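F5/8 type C domain protein (Bacteroides ovatus, PDB 4ZRX) probably hydrolyses alpha-L-fucosides with a TIM-barrel glycosidase domain, to which an F5/8 type C domain, likely carbohydrate-binding, is joined. Local coordinates at residues E238-R251 and I273-S285. Numbering follows the deposited sequence.
Sequences EWNATVLTPGIYAR and ILEKATELFWYPS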
# COMPACT_ATOMS: atom_id res chain seq x y z
N GLU A 238 1.72 5.64 -14.57
CA GLU A 238 2.41 4.38 -14.33
C GLU A 238 2.65 3.65 -15.65
O GLU A 238 1.69 3.06 -16.22
CB GLU A 238 1.66 3.52 -13.34
CG GLU A 238 2.45 2.26 -12.88
CD GLU A 238 3.63 2.57 -11.98
OE1 GLU A 238 3.46 2.96 -10.79
OE2 GLU A 238 4.82 2.44 -12.41
N TRP A 239 3.89 3.74 -16.12
CA TRP A 239 4.37 3.05 -17.34
C TRP A 239 4.91 1.68 -16.95
O TRP A 239 5.93 1.56 -16.28
CB TRP A 239 5.48 3.85 -18.01
CG TRP A 239 4.94 5.00 -18.76
CD1 TRP A 239 4.99 6.30 -18.40
CD2 TRP A 239 4.15 4.95 -19.96
NE1 TRP A 239 4.31 7.06 -19.28
CE2 TRP A 239 3.79 6.27 -20.26
CE3 TRP A 239 3.73 3.93 -20.80
CZ2 TRP A 239 3.00 6.60 -21.34
CZ3 TRP A 239 2.92 4.25 -21.88
CH2 TRP A 239 2.59 5.61 -22.15
N ASN A 240 4.20 0.63 -17.35
CA ASN A 240 4.70 -0.72 -17.18
C ASN A 240 5.54 -1.19 -18.32
O ASN A 240 6.23 -2.21 -18.24
CB ASN A 240 3.54 -1.63 -16.83
CG ASN A 240 3.02 -1.38 -15.41
OD1 ASN A 240 3.78 -0.91 -14.54
ND2 ASN A 240 1.80 -1.65 -15.20
N ALA A 241 5.47 -0.47 -19.44
CA ALA A 241 6.48 -0.52 -20.47
C ALA A 241 7.51 0.55 -20.02
O ALA A 241 7.28 1.74 -20.18
CB ALA A 241 5.88 -0.16 -21.86
N THR A 242 8.60 0.10 -19.41
CA THR A 242 9.46 0.96 -18.63
C THR A 242 10.92 0.86 -19.04
O THR A 242 11.40 -0.20 -19.55
CB THR A 242 9.33 0.66 -17.09
OG1 THR A 242 10.20 1.53 -16.39
CG2 THR A 242 9.64 -0.81 -16.73
N VAL A 243 11.62 1.97 -18.89
CA VAL A 243 13.07 2.02 -19.12
C VAL A 243 13.86 1.45 -17.93
O VAL A 243 15.10 1.28 -18.02
CB VAL A 243 13.52 3.45 -19.39
CG1 VAL A 243 12.81 4.01 -20.56
CG2 VAL A 243 13.34 4.37 -18.18
N LEU A 244 13.21 1.24 -16.78
CA LEU A 244 13.91 0.72 -15.60
C LEU A 244 14.38 -0.70 -15.84
O LEU A 244 13.58 -1.56 -16.11
CB LEU A 244 13.05 0.82 -14.34
CG LEU A 244 13.76 0.49 -13.01
CD1 LEU A 244 14.78 1.50 -12.60
CD2 LEU A 244 12.67 0.27 -11.89
N THR A 245 15.69 -0.94 -15.68
CA THR A 245 16.28 -2.21 -15.98
C THR A 245 16.13 -3.07 -14.71
O THR A 245 16.58 -2.66 -13.62
CB THR A 245 17.77 -2.09 -16.36
OG1 THR A 245 17.91 -1.26 -17.50
CG2 THR A 245 18.33 -3.49 -16.65
N PRO A 246 15.54 -4.26 -14.84
CA PRO A 246 15.50 -5.19 -13.71
C PRO A 246 16.83 -5.35 -13.03
O PRO A 246 17.87 -5.53 -13.71
CB PRO A 246 15.01 -6.49 -14.33
CG PRO A 246 14.08 -6.02 -15.37
CD PRO A 246 14.75 -4.78 -15.96
N GLY A 247 16.81 -5.29 -11.70
CA GLY A 247 18.03 -5.29 -10.90
C GLY A 247 18.87 -6.55 -11.02
O GLY A 247 20.06 -6.56 -10.70
N ILE A 248 18.25 -7.64 -11.48
CA ILE A 248 18.95 -8.90 -11.61
C ILE A 248 19.92 -8.94 -12.80
O ILE A 248 20.68 -9.90 -12.90
CB ILE A 248 18.00 -10.08 -11.71
CG1 ILE A 248 17.01 -9.92 -12.87
CG2 ILE A 248 17.32 -10.29 -10.35
CD1 ILE A 248 16.44 -11.19 -13.30
N TYR A 249 19.85 -7.96 -13.69
CA TYR A 249 20.69 -7.96 -14.86
C TYR A 249 21.97 -7.25 -14.49
O TYR A 249 21.96 -6.23 -13.81
CB TYR A 249 20.04 -7.22 -16.02
CG TYR A 249 18.75 -7.81 -16.53
CD1 TYR A 249 18.34 -9.11 -16.24
CD2 TYR A 249 17.94 -7.05 -17.33
CE1 TYR A 249 17.12 -9.60 -16.74
CE2 TYR A 249 16.77 -7.53 -17.82
CZ TYR A 249 16.36 -8.79 -17.54
OH TYR A 249 15.20 -9.22 -18.09
N ALA A 250 23.10 -7.79 -14.95
CA ALA A 250 24.39 -7.21 -14.59
C ALA A 250 24.48 -5.73 -15.03
O ALA A 250 25.05 -4.91 -14.34
CB ALA A 250 25.51 -8.01 -15.26
N ARG A 251 23.93 -5.41 -16.19
CA ARG A 251 23.94 -4.01 -16.69
C ARG A 251 23.03 -3.00 -15.96
O ARG A 251 23.10 -1.79 -16.20
CB ARG A 251 23.55 -4.02 -18.15
CG ARG A 251 22.10 -4.42 -18.45
CD ARG A 251 21.99 -4.69 -19.94
NE ARG A 251 20.65 -4.94 -20.46
CZ ARG A 251 20.04 -6.11 -20.47
NH1 ARG A 251 20.60 -7.18 -19.90
NH2 ARG A 251 18.86 -6.24 -21.03
N ILE A 273 12.01 10.33 -21.43
CA ILE A 273 13.04 9.44 -20.95
C ILE A 273 13.41 8.33 -21.94
O ILE A 273 14.53 7.81 -21.90
CB ILE A 273 12.71 8.95 -19.53
CG1 ILE A 273 13.98 8.58 -18.77
CG2 ILE A 273 11.66 7.81 -19.47
CD1 ILE A 273 13.83 8.88 -17.26
N LEU A 274 12.51 7.98 -22.87
CA LEU A 274 12.88 7.08 -23.99
C LEU A 274 14.07 7.53 -24.78
O LEU A 274 14.80 6.70 -25.32
CB LEU A 274 11.73 6.91 -24.98
CG LEU A 274 10.59 6.06 -24.47
CD1 LEU A 274 9.49 5.96 -25.54
CD2 LEU A 274 11.11 4.67 -24.11
N GLU A 275 14.29 8.85 -24.81
CA GLU A 275 15.38 9.46 -25.61
C GLU A 275 16.73 8.81 -25.39
O GLU A 275 17.38 8.47 -26.36
CB GLU A 275 15.48 10.97 -25.36
CG GLU A 275 14.25 11.79 -25.90
CD GLU A 275 14.30 12.10 -27.39
OE1 GLU A 275 15.21 11.61 -28.10
OE2 GLU A 275 13.42 12.85 -27.87
N LYS A 276 17.15 8.61 -24.15
CA LYS A 276 18.43 7.96 -23.94
C LYS A 276 18.33 6.47 -23.69
O LYS A 276 19.36 5.82 -23.55
CB LYS A 276 19.29 8.70 -22.92
CG LYS A 276 20.00 9.93 -23.57
CD LYS A 276 20.89 10.70 -22.62
CE LYS A 276 20.04 11.52 -21.65
NZ LYS A 276 20.93 12.32 -20.74
N ALA A 277 17.12 5.89 -23.73
CA ALA A 277 16.99 4.46 -23.51
C ALA A 277 17.39 3.68 -24.74
O ALA A 277 17.12 4.11 -25.86
CB ALA A 277 15.55 4.11 -23.13
N THR A 278 18.01 2.52 -24.56
CA THR A 278 18.31 1.63 -25.71
C THR A 278 17.47 0.36 -25.67
O THR A 278 17.62 -0.49 -26.55
CB THR A 278 19.81 1.19 -25.68
OG1 THR A 278 20.07 0.53 -24.44
CG2 THR A 278 20.74 2.39 -25.84
N GLU A 279 16.63 0.19 -24.64
CA GLU A 279 15.79 -0.97 -24.55
C GLU A 279 14.64 -0.67 -23.60
O GLU A 279 14.65 0.34 -22.93
CB GLU A 279 16.58 -2.19 -24.10
CG GLU A 279 17.37 -2.05 -22.81
CD GLU A 279 18.23 -3.24 -22.49
OE1 GLU A 279 17.93 -4.40 -22.93
OE2 GLU A 279 19.18 -3.06 -21.71
N LEU A 280 13.64 -1.55 -23.62
CA LEU A 280 12.44 -1.34 -22.86
C LEU A 280 11.93 -2.66 -22.38
O LEU A 280 12.08 -3.70 -23.04
CB LEU A 280 11.40 -0.55 -23.66
CG LEU A 280 10.32 0.23 -22.88
CD1 LEU A 280 10.93 1.49 -22.29
CD2 LEU A 280 9.17 0.64 -23.84
N PHE A 281 11.34 -2.62 -21.18
CA PHE A 281 10.95 -3.83 -20.48
C PHE A 281 9.48 -3.79 -20.12
O PHE A 281 9.02 -2.77 -19.63
CB PHE A 281 11.78 -4.02 -19.19
CG PHE A 281 13.25 -3.93 -19.39
CD1 PHE A 281 13.99 -5.03 -19.75
CD2 PHE A 281 13.90 -2.72 -19.23
CE1 PHE A 281 15.37 -4.91 -19.97
CE2 PHE A 281 15.25 -2.60 -19.44
CZ PHE A 281 15.97 -3.70 -19.81
N TRP A 282 8.76 -4.93 -20.28
CA TRP A 282 7.43 -5.04 -19.64
C TRP A 282 7.73 -5.50 -18.22
O TRP A 282 8.17 -6.65 -17.94
CB TRP A 282 6.46 -6.00 -20.36
CG TRP A 282 5.09 -5.84 -19.74
CD1 TRP A 282 4.62 -6.48 -18.67
CD2 TRP A 282 4.09 -4.89 -20.12
NE1 TRP A 282 3.41 -5.98 -18.30
CE2 TRP A 282 3.03 -5.03 -19.20
CE3 TRP A 282 3.97 -3.95 -21.14
CZ2 TRP A 282 1.85 -4.29 -19.30
CZ3 TRP A 282 2.79 -3.18 -21.22
CH2 TRP A 282 1.74 -3.38 -20.30
N TYR A 283 7.52 -4.60 -17.27
CA TYR A 283 8.02 -4.81 -15.88
C TYR A 283 7.06 -4.05 -15.01
O TYR A 283 7.30 -2.91 -14.67
CB TYR A 283 9.44 -4.31 -15.83
CG TYR A 283 10.27 -4.62 -14.59
CD1 TYR A 283 10.17 -5.85 -13.92
CD2 TYR A 283 11.24 -3.72 -14.16
CE1 TYR A 283 10.92 -6.13 -12.80
CE2 TYR A 283 12.02 -4.01 -13.01
CZ TYR A 283 11.87 -5.23 -12.37
OH TYR A 283 12.69 -5.55 -11.28
N PRO A 284 5.95 -4.69 -14.66
CA PRO A 284 4.85 -3.98 -14.07
C PRO A 284 4.90 -3.88 -12.57
O PRO A 284 5.42 -4.75 -11.92
CB PRO A 284 3.64 -4.82 -14.49
CG PRO A 284 4.17 -6.22 -14.49
CD PRO A 284 5.53 -6.05 -15.10
N SER A 285 4.34 -2.79 -12.09
CA SER A 285 4.41 -2.37 -10.69
C SER A 285 3.55 -3.16 -9.73
O SER A 285 2.38 -3.39 -10.04
CB SER A 285 3.93 -0.91 -10.64
OG SER A 285 3.87 -0.43 -9.32
O HOH W 1 1.16 -3.20 -12.55
O HOH W 2 16.11 1.10 -20.65
O HOH W 3 19.66 -1.43 -19.55
O HOH W 4 15.06 -5.09 -9.47
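P246 is the wedge between two aromatic rings of the 279-290 strand: its CD sits over the centre of the F281 ring, 3.8 Å from the centroid, while its neighbour CG does the same to Y283 at 3.7 Å. Both are CH-pi contacts, made within 11° of the ring normals. Y283 reaches the proline because its CG swings anti to the backbone N (chi1 -170°), and T242 CG2 packs against its CB. At the rim of F281 the ring of Y249 comes up obliquely, and T245 lies against CE2 and CZ.

Behind these rings the backbones form a short antiparallel ladder. T242 and F281 are a hydrogen-bonded pair, with T242 N to F281 O at 2.9 Å; Y283 N donates almost straight to N240 O. Beyond it, S285 N meets N240 OD1 at 3.1 Å from well above the amide plane, a less favourable approach. N240 CB also rests over the W282 ring. Past the ladder, V243 CG1 packs against L280 CD1, A277 CB and L274 CD2.

The packing opens toward the partly exposed R251 and E279, which form a two-point salt bridge: R251 NE donates in the guanidinium plane to the syn lone pair of E279 OE2 at 2.7 Å, and NH2 donates to OE1. H11 binds OE1 as well, and a water links OE2 to T245 OG1; another water bridges the carbonyls of V243 and E279, just past the last direct pair, T242 with F281.

The 241-242 strand thus pairs antiparallel with the 279-290 strand, which also bonds strand 11-13 and runs parallel to strand 324-328. Apolar and CH-pi packing fills the buried part, whereas paired charges and bridging waters close the outer end, so the salt bridge is probably partly screened by solvent.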